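Local coordinates for capsid (Human calicivirus NLV/Boxer/2001/US, PDB 4RDL), which forms the protruding domain of the norovirus capsid, a dimer that binds histo-blood group glycans such as the Lewis y tetrasaccharide, probably for attachment to host cells, at residues Arg76-Asn81 with Leu149-Leu154; Val86-Leu91 with Leu105-Phe110; Ser101-Gly106 with Pro189-Asn194. All blocks are in the same frame, centred on the assembly; numbering follows the deposited sequence.

Contact 1 of 3, residues Arg76-Asn81 with Leu149-Leu154; sequences RIFNNN and LGTVKL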
loop_
_atom_site.group_PDB
_atom_site.type_symbol
_atom_site.label_atom_id
_atom_site.label_comp_id
_atom_site.label_asym_id
_atom_site.label_seq_id
_atom_site.Cartn_x
_atom_site.Cartn_y
_atom_site.Cartn_z
ATOM N N ARG A 76 18.502 -5.458 10.305
ATOM C CA ARG A 76 18.854 -6.012 11.604
ATOM C C ARG A 76 19.336 -4.898 12.508
ATOM O O ARG A 76 20.216 -4.124 12.139
ATOM C CB ARG A 76 19.929 -7.089 11.463
ATOM C CG ARG A 76 20.065 -7.969 12.699
ATOM C CD ARG A 76 20.936 -9.210 12.412
ATOM N NE ARG A 76 20.409 -9.989 11.292
ATOM C CZ ARG A 76 19.460 -10.913 11.401
ATOM N NH1 ARG A 76 18.953 -11.211 12.588
ATOM N NH2 ARG A 76 19.021 -11.548 10.322
ATOM N N ILE A 77 18.742 -4.807 13.690
ATOM C CA ILE A 77 19.145 -3.790 14.654
ATOM C C ILE A 77 20.477 -4.178 15.289
ATOM O O ILE A 77 20.687 -5.334 15.669
ATOM C CB ILE A 77 18.047 -3.567 15.718
ATOM C CG1 ILE A 77 16.845 -2.878 15.055
ATOM C CG2 ILE A 77 18.569 -2.725 16.880
ATOM C CD1 ILE A 77 15.627 -2.713 15.951
ATOM N N PHE A 78 21.380 -3.209 15.386
ATOM C CA PHE A 78 22.675 -3.426 16.013
ATOM C C PHE A 78 22.965 -2.399 17.090
ATOM O O PHE A 78 22.297 -1.373 17.189
ATOM C CB PHE A 78 23.797 -3.429 14.966
ATOM C CG PHE A 78 24.007 -2.102 14.265
ATOM C CD1 PHE A 78 24.735 -1.080 14.865
ATOM C CD2 PHE A 78 23.519 -1.903 12.977
ATOM C CE1 PHE A 78 24.947 0.122 14.208
ATOM C CE2 PHE A 78 23.733 -0.717 12.312
ATOM C CZ PHE A 78 24.444 0.305 12.926
ATOM N N ASN A 79 23.973 -2.695 17.898
ATOM C CA ASN A 79 24.467 -1.779 18.909
ATOM C C ASN A 79 25.975 -1.890 18.875
ATOM O O ASN A 79 26.534 -2.956 19.128
ATOM C CB ASN A 79 23.927 -2.159 20.294
ATOM C CG ASN A 79 24.491 -1.298 21.408
ATOM O OD1 ASN A 79 24.571 -0.077 21.291
ATOM N ND2 ASN A 79 24.870 -1.932 22.503
ATOM N N ASN A 80 26.629 -0.794 18.517
ATOM C CA ASN A 80 28.077 -0.784 18.392
ATOM C C ASN A 80 28.646 0.565 18.776
ATOM O O ASN A 80 28.145 1.603 18.352
ATOM C CB ASN A 80 28.481 -1.113 16.960
ATOM C CG ASN A 80 29.982 -1.141 16.775
ATOM O OD1 ASN A 80 30.621 -0.102 16.623
ATOM N ND2 ASN A 80 30.554 -2.337 16.785
ATOM N N ASN A 81 29.703 0.545 19.580
ATOM C CA ASN A 81 30.395 1.768 19.954
ATOM C C ASN A 81 29.445 2.783 20.595
ATOM O O ASN A 81 29.559 3.985 20.363
ATOM C CB ASN A 81 31.085 2.369 18.725
ATOM C CG ASN A 81 32.131 3.406 19.088
ATOM O OD1 ASN A 81 32.575 3.485 20.233
ATOM N ND2 ASN A 81 32.535 4.206 18.107
ATOM N N LEU A 149 25.200 3.171 2.085
ATOM C CA LEU A 149 26.300 2.342 2.582
ATOM C C LEU A 149 25.772 1.137 3.352
ATOM O O LEU A 149 26.540 0.271 3.768
ATOM C CB LEU A 149 27.225 3.154 3.495
ATOM C CG LEU A 149 28.136 4.195 2.850
ATOM C CD1 LEU A 149 27.331 5.253 2.118
ATOM C CD2 LEU A 149 29.025 4.835 3.905
ATOM N N GLY A 150 24.461 1.106 3.574
ATOM C CA GLY A 150 23.821 -0.018 4.232
ATOM C C GLY A 150 23.425 0.168 5.689
ATOM O O GLY A 150 22.904 -0.776 6.301
ATOM N N THR A 151 23.657 1.354 6.254
ATOM C CA THR A 151 23.379 1.570 7.676
ATOM C C THR A 151 22.745 2.922 7.992
ATOM O O THR A 151 23.064 3.934 7.358
ATOM C CB THR A 151 24.650 1.414 8.556
ATOM O OG1 THR A 151 25.589 2.451 8.247
ATOM C CG2 THR A 151 25.305 0.055 8.337
ATOM N N VAL A 152 21.857 2.934 8.982
ATOM C CA VAL A 152 21.366 4.184 9.561
ATOM C C VAL A 152 21.401 4.099 11.081
ATOM O O VAL A 152 21.203 3.024 11.664
ATOM C CB VAL A 152 19.930 4.544 9.088
ATOM C CG1 VAL A 152 19.912 4.790 7.589
ATOM C CG2 VAL A 152 18.934 3.455 9.491
ATOM N N LYS A 153 21.661 5.231 11.719
ATOM C CA LYS A 153 21.644 5.303 13.172
ATOM C C LYS A 153 20.206 5.404 13.680
ATOM O O LYS A 153 19.371 6.110 13.092
ATOM C CB LYS A 153 22.463 6.505 13.675
ATOM C CG LYS A 153 22.335 6.738 15.173
ATOM C CD LYS A 153 23.168 7.920 15.644
ATOM C CE LYS A 153 23.011 8.131 17.140
ATOM N NZ LYS A 153 23.783 9.312 17.625
ATOM N N LEU A 154 19.929 4.694 14.772
ATOM C CA LEU A 154 18.674 4.815 15.505
ATOM C C LEU A 154 18.904 5.638 16.765
ATOM O O LEU A 154 19.885 5.421 17.473
ATOM C CB LEU A 154 18.167 3.429 15.906
ATOM C CG LEU A 154 17.268 2.711 14.886
ATOM C CD1 LEU A 154 17.785 2.814 13.447
ATOM C CD2 LEU A 154 17.063 1.258 15.311
#
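Ile77 meets Leu154 inside the seven-stranded antiparallel sheet of the P2 subdomain, the outermost part of the norovirus protruding domain. Strands 72-80 and 151-154 are not neighbours: both pair with strand 83-89, which runs between them, and the segment axes, 8.7 Å apart at their closest, have splayed to 68°. With the strands twisted this far apart, side chains still meet across the middle strand. Ile77 CG1 touches Leu154 CD2 at 4.1 Å, the two side chains crossing at about a right angle. Branched aliphatic groups suit this buried place, where Val86 of the middle strand, Phe163 and Val136 and Ile138 of strand 133-139 complete a greasy layer. Phe78, next in sequence, emerges on the other surface of the sheet. Its CG stands between the backbone N and the carbonyl carbon (chi1 65°), which swings the ring across strand 83-89 and against Asn87. A long, flat ring suits this place because it reaches past the middle strand, and CE2 comes to 4.3 Å from the methyl CG2 of Thr151, a residue that also packs on Asn87. Farther along the ring, CZ lies 4.4 Å from the carbonyl O of Val152, which approaches it obliquely.

Contact 2 of 3, residues Val86-Leu91 with Leu105-Phe110; sequences VNLAEL and LGFPDF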
loop_
_atom_site.group_PDB
_atom_site.type_symbol
_atom_site.label_atom_id
_atom_site.label_comp_id
_atom_site.label_asym_id
_atom_site.label_seq_id
_atom_site.Cartn_x
_atom_site.Cartn_y
_atom_site.Cartn_z
ATOM N N VAL A 86 20.479 0.286 12.249
ATOM C CA VAL A 86 19.954 -0.821 11.462
ATOM C C VAL A 86 20.873 -1.099 10.274
ATOM O O VAL A 86 21.273 -0.166 9.557
ATOM C CB VAL A 86 18.511 -0.539 10.959
ATOM C CG1 VAL A 86 18.069 -1.612 9.975
ATOM C CG2 VAL A 86 17.546 -0.454 12.132
ATOM N N ASN A 87 21.223 -2.377 10.094
ATOM C CA ASN A 87 21.833 -2.856 8.861
ATOM C C ASN A 87 20.723 -3.179 7.883
ATOM O O ASN A 87 19.960 -4.123 8.097
ATOM C CB ASN A 87 22.677 -4.113 9.122
ATOM C CG ASN A 87 23.925 -3.818 9.916
ATOM O OD1 ASN A 87 24.682 -2.914 9.580
ATOM N ND2 ASN A 87 24.135 -4.572 11.001
ATOM N N LEU A 88 20.634 -2.399 6.811
ATOM C CA LEU A 88 19.487 -2.447 5.911
ATOM C C LEU A 88 19.502 -3.618 4.936
ATOM O O LEU A 88 20.559 -4.081 4.498
ATOM C CB LEU A 88 19.388 -1.139 5.126
ATOM C CG LEU A 88 19.114 0.135 5.930
ATOM C CD1 LEU A 88 19.400 1.386 5.093
ATOM C CD2 LEU A 88 17.675 0.137 6.444
ATOM N N ALA A 89 18.298 -4.077 4.608
ATOM C CA ALA A 89 18.067 -5.045 3.552
ATOM C C ALA A 89 16.893 -4.562 2.703
ATOM O O ALA A 89 16.219 -3.582 3.055
ATOM C CB ALA A 89 17.764 -6.424 4.153
ATOM N N GLU A 90 16.626 -5.241 1.590
ATOM C CA GLU A 90 15.381 -4.983 0.867
ATOM C C GLU A 90 14.197 -5.481 1.702
ATOM O O GLU A 90 14.363 -6.327 2.591
ATOM C CB GLU A 90 15.398 -5.654 -0.502
ATOM C CG GLU A 90 16.562 -5.222 -1.386
ATOM C CD GLU A 90 16.434 -3.791 -1.916
ATOM O OE1 GLU A 90 15.315 -3.231 -1.914
ATOM O OE2 GLU A 90 17.464 -3.220 -2.336
ATOM N N LEU A 91 13.002 -4.974 1.410
ATOM C CA LEU A 91 11.830 -5.270 2.232
ATOM C C LEU A 91 11.437 -6.752 2.251
ATOM O O LEU A 91 10.775 -7.208 3.178
ATOM C CB LEU A 91 10.647 -4.405 1.805
ATOM C CG LEU A 91 10.836 -2.910 2.078
ATOM C CD1 LEU A 91 9.665 -2.108 1.488
ATOM C CD2 LEU A 91 10.970 -2.639 3.556
ATOM N N LEU A 105 14.757 -0.323 -1.928
ATOM C CA LEU A 105 13.523 0.136 -2.553
ATOM C C LEU A 105 12.457 0.454 -1.505
ATOM O O LEU A 105 12.318 -0.263 -0.508
ATOM C CB LEU A 105 13.002 -0.891 -3.558
ATOM C CG LEU A 105 14.010 -1.266 -4.644
ATOM C CD1 LEU A 105 13.362 -2.197 -5.668
ATOM C CD2 LEU A 105 14.547 -0.010 -5.330
ATOM N N GLY A 106 11.717 1.541 -1.725
ATOM C CA GLY A 106 10.667 1.967 -0.805
ATOM C C GLY A 106 11.145 2.859 0.337
ATOM O O GLY A 106 10.338 3.466 1.033
ATOM N N PHE A 107 12.457 2.946 0.536
ATOM C CA PHE A 107 13.019 3.711 1.646
ATOM C C PHE A 107 12.454 5.142 1.651
ATOM O O PHE A 107 12.361 5.768 0.604
ATOM C CB PHE A 107 14.547 3.747 1.513
ATOM C CG PHE A 107 15.263 4.162 2.771
ATOM C CD1 PHE A 107 15.689 3.210 3.697
ATOM C CD2 PHE A 107 15.532 5.495 3.025
ATOM C CE1 PHE A 107 16.356 3.590 4.856
ATOM C CE2 PHE A 107 16.204 5.884 4.180
ATOM C CZ PHE A 107 16.619 4.932 5.096
ATOM N N PRO A 108 12.075 5.665 2.831
ATOM C CA PRO A 108 11.533 7.033 2.881
ATOM C C PRO A 108 12.446 8.045 2.185
ATOM O O PRO A 108 13.671 8.013 2.376
ATOM C CB PRO A 108 11.478 7.330 4.385
ATOM C CG PRO A 108 11.301 5.999 5.017
ATOM C CD PRO A 108 12.149 5.058 4.174
ATOM N N ASP A 109 11.861 8.947 1.395
ATOM C CA ASP A 109 12.657 9.979 0.722
ATOM C C ASP A 109 12.456 11.372 1.323
ATOM O O ASP A 109 12.555 12.388 0.635
ATOM C CB ASP A 109 12.467 9.957 -0.806
ATOM C CG ASP A 109 11.094 10.435 -1.253
ATOM O OD1 ASP A 109 10.212 10.654 -0.400
ATOM O OD2 ASP A 109 10.898 10.578 -2.487
ATOM N N PHE A 110 12.208 11.405 2.626
ATOM C CA PHE A 110 12.143 12.651 3.376
ATOM C C PHE A 110 13.502 12.929 3.997
ATOM O O PHE A 110 14.004 12.132 4.800
ATOM C CB PHE A 110 11.042 12.584 4.435
ATOM C CG PHE A 110 9.684 12.335 3.847
ATOM C CD1 PHE A 110 9.016 13.346 3.180
ATOM C CD2 PHE A 110 9.104 11.080 3.906
ATOM C CE1 PHE A 110 7.776 13.111 2.601
ATOM C CE2 PHE A 110 7.866 10.836 3.325
ATOM C CZ PHE A 110 7.205 11.854 2.672
HETATM O O HOH W 1 12.924 -2.979 -0.647
#
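Glu90 OE1 is gripped twice: the backbone N of Leu105 donates to it at 3.0 Å, and a bound water donates a hydrogen bond to it. This carboxylate pins the long irregular connection between strands 83-89 and 113-121 of the P2 sheet back to the place where it leaves the first strand. The Leu105 N-H meets the syn side of OE1, 18° out of the carboxylate plane, in a fairly straight bond of 155° at the hydrogen. A bend at chi2 (-72°) folds the glutamate chain round to reach it; an acidic side chain of this length suits a backbone N-H in an irregular loop.

The water joins the same two segments, using two main-chain groups as well as the carboxylate. It donates to Glu90 OE1 and, at 2.8 Å, to Leu105 O, while accepting from Leu91 N at 2.9 Å, so both its protons and one acceptor position are used.

Apolar groups flank this polar centre. Leu91 CD1 packs on Leu105 O at 3.8 Å, beside Gly106, whose positive phi would press a side chain against the carbonyl of Leu105, and whose bare CA leaves room for that methyl. Leu105 itself keeps its CG near Glu90 OE1, at 3.6 Å. Deeper in, Phe107 carries the loop into the core, where Met73 of strand 72-80 and Val152 of strand 151-154 also touch it. One face of its ring has Pro108 CD 3.5 Å above the plane, displaced toward the rim. Leu88 arrives from the strand at about a right angle to the phenylalanine side chain and spreads both branches round a single ring carbon: CE1 lies 3.8 Å from Leu88 CD1 and 4.0 Å from Leu88 CD2.

Contact 3 of 3, residues Ser101-Gly106 with Pro189-Asn194; sequences SPAPLG and PNYGSN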
loop_
_atom_site.group_PDB
_atom_site.type_symbol
_atom_site.label_atom_id
_atom_site.label_comp_id
_atom_site.label_asym_id
_atom_site.label_seq_id
_atom_site.Cartn_x
_atom_site.Cartn_y
_atom_site.Cartn_z
ATOM N N SER A 101 21.717 1.280 -5.760
ATOM C CA SER A 101 20.598 2.212 -5.929
ATOM C C SER A 101 20.700 3.093 -4.691
ATOM O O SER A 101 21.470 2.768 -3.794
ATOM C CB SER A 101 19.246 1.498 -6.042
ATOM O OG SER A 101 18.819 0.953 -4.808
ATOM N N PRO A 102 19.975 4.228 -4.633
ATOM C CA PRO A 102 20.350 5.150 -3.551
ATOM C C PRO A 102 20.147 4.558 -2.159
ATOM O O PRO A 102 20.877 4.913 -1.236
ATOM C CB PRO A 102 19.417 6.344 -3.767
ATOM C CG PRO A 102 19.046 6.274 -5.212
ATOM C CD PRO A 102 18.971 4.815 -5.536
ATOM N N ALA A 103 19.166 3.672 -2.021
ATOM C CA ALA A 103 18.861 3.024 -0.758
ATOM C C ALA A 103 17.964 1.857 -1.116
ATOM O O ALA A 103 17.581 1.711 -2.279
ATOM C CB ALA A 103 18.130 4.004 0.181
ATOM N N PRO A 104 17.633 1.000 -0.138
ATOM C CA PRO A 104 16.698 -0.081 -0.468
ATOM C C PRO A 104 15.397 0.461 -1.066
ATOM O O PRO A 104 14.969 1.578 -0.742
ATOM C CB PRO A 104 16.428 -0.723 0.891
ATOM C CG PRO A 104 17.681 -0.452 1.681
ATOM C CD PRO A 104 18.108 0.927 1.257
ATOM N N LEU A 105 14.757 -0.323 -1.928
ATOM C CA LEU A 105 13.523 0.136 -2.553
ATOM C C LEU A 105 12.457 0.454 -1.505
ATOM O O LEU A 105 12.318 -0.263 -0.508
ATOM C CB LEU A 105 13.002 -0.891 -3.558
ATOM C CG LEU A 105 14.010 -1.266 -4.644
ATOM C CD1 LEU A 105 13.362 -2.197 -5.668
ATOM C CD2 LEU A 105 14.547 -0.010 -5.330
ATOM N N GLY A 106 11.717 1.541 -1.725
ATOM C CA GLY A 106 10.667 1.967 -0.805
ATOM C C GLY A 106 11.145 2.859 0.337
ATOM O O GLY A 106 10.338 3.466 1.033
ATOM N N PRO A 189 17.273 13.313 0.701
ATOM C CA PRO A 189 18.126 12.720 1.743
ATOM C C PRO A 189 19.562 12.556 1.251
ATOM O O PRO A 189 19.777 12.233 0.081
ATOM C CB PRO A 189 17.482 11.345 1.987
ATOM C CG PRO A 189 16.049 11.516 1.533
ATOM C CD PRO A 189 16.132 12.450 0.354
ATOM N N ASN A 190 20.531 12.762 2.140
ATOM C CA ASN A 190 21.937 12.544 1.812
ATOM C C ASN A 190 22.295 11.065 1.974
ATOM O O ASN A 190 22.976 10.668 2.923
ATOM C CB ASN A 190 22.821 13.423 2.695
ATOM C CG ASN A 190 24.248 13.469 2.221
ATOM O OD1 ASN A 190 24.515 13.398 1.025
ATOM N ND2 ASN A 190 25.182 13.586 3.159
ATOM N N TYR A 191 21.828 10.247 1.033
ATOM C CA TYR A 191 21.892 8.792 1.166
ATOM C C TYR A 191 23.295 8.219 1.340
ATOM O O TYR A 191 23.474 7.211 2.023
ATOM C CB TYR A 191 21.266 8.124 -0.053
ATOM C CG TYR A 191 19.804 8.422 -0.289
ATOM C CD1 TYR A 191 18.807 7.698 0.365
ATOM C CD2 TYR A 191 19.420 9.385 -1.210
ATOM C CE1 TYR A 191 17.467 7.955 0.129
ATOM C CE2 TYR A 191 18.089 9.648 -1.450
ATOM C CZ TYR A 191 17.119 8.932 -0.786
ATOM O OH TYR A 191 15.803 9.203 -1.052
ATOM N N GLY A 192 24.277 8.839 0.684
ATOM C CA GLY A 192 25.648 8.357 0.705
ATOM C C GLY A 192 26.519 8.994 1.771
ATOM O O GLY A 192 27.748 8.876 1.728
ATOM N N SER A 193 25.894 9.662 2.736
ATOM C CA SER A 193 26.637 10.255 3.846
ATOM C C SER A 193 27.744 11.172 3.303
ATOM O O SER A 193 27.523 11.900 2.332
ATOM C CB SER A 193 27.192 9.148 4.753
ATOM O OG SER A 193 27.891 9.670 5.870
ATOM N N ASN A 194 28.930 11.142 3.910
ATOM C CA ASN A 194 30.046 11.948 3.399
ATOM C C ASN A 194 30.968 11.170 2.462
ATOM O O ASN A 194 32.008 11.683 2.034
ATOM C CB ASN A 194 30.869 12.556 4.541
ATOM C CG ASN A 194 30.061 13.516 5.400
ATOM O OD1 ASN A 194 29.068 14.091 4.950
ATOM N ND2 ASN A 194 30.483 13.693 6.648
#
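Two prolines, Pro102 from one loop and Pro189 from the other, hold the ring of Tyr191 between them. Across the contact Pro102 makes a CH-pi interaction: its CB sits 4.1 Å from the ring centroid and only 15° off the ring normal. Pro189 CB lies 3.7 Å above the opposite face, displaced toward the rim. Proline suits both places, because its rigid ring offers a compact, flat-sided apolar surface whose C-H groups can lie against an aromatic face.

The Pro102 carbonyl also comes close, its O 3.4 Å from Tyr191 CB. Ala103 adds its methyl obliquely to the ring, with CB 3.8 Å from CD1 and 4.0 Å from CE1 of Tyr191; a side chain this small fits where the loop runs tight against the tyrosine. The ring is directed at the other loop because CG stands anti to the carbonyl carbon (chi1 -61°); the tyrosine side chain also touches Gln49, and its OH packs near Asp109.

The tyrosine-bearing segment is shaped by turns. Asn190 is the centre of an inverse gamma turn, closed by a weak bond from Tyr191 N to Pro189 O, and then opens a type I beta turn in which Ser193 N donates to Asn190 O at 3.1 Å. Asn190 ND2 adds a weak bond to Ser193 O.

His148 ties the two sides together, its ND1 bonding to Ser101 O while its backbone bonds to that of Tyr191. The contact thus joins the connection from strand 83-89 to strand 113-121 with the one from strand 167-177 to strand 213-220, which passes from one antiparallel sheet to the other; the short strand 145-146 lies alongside, where Phe145 meets Pro189 and Ala146 meets Ser193.

In the fold
Strand 83-89 couples contacts 1 and 2, whose centres lie 13 Å apart: it pairs with both strands of contact 1, with Arg76 O 2.9 Å from Asn87 N and, just ahead of strand 151-154, Gly150 O 2.8 Å from Leu88 N. Contact 2 is nested within the chain loop that contact 1 closes. Contacts 2 and 3, with centres 8 Å apart, share Leu105 and Gly106, and Asp109 CB packs on Tyr191 OH at 3.4 Å. All three contacts therefore form one continuous region running from the P2 sheet to the connection toward the other sheet. None of their residues is among those lining the two glycan pockets; in contact 1 the Leu154 side chain is about 12 Å from a bound fucose.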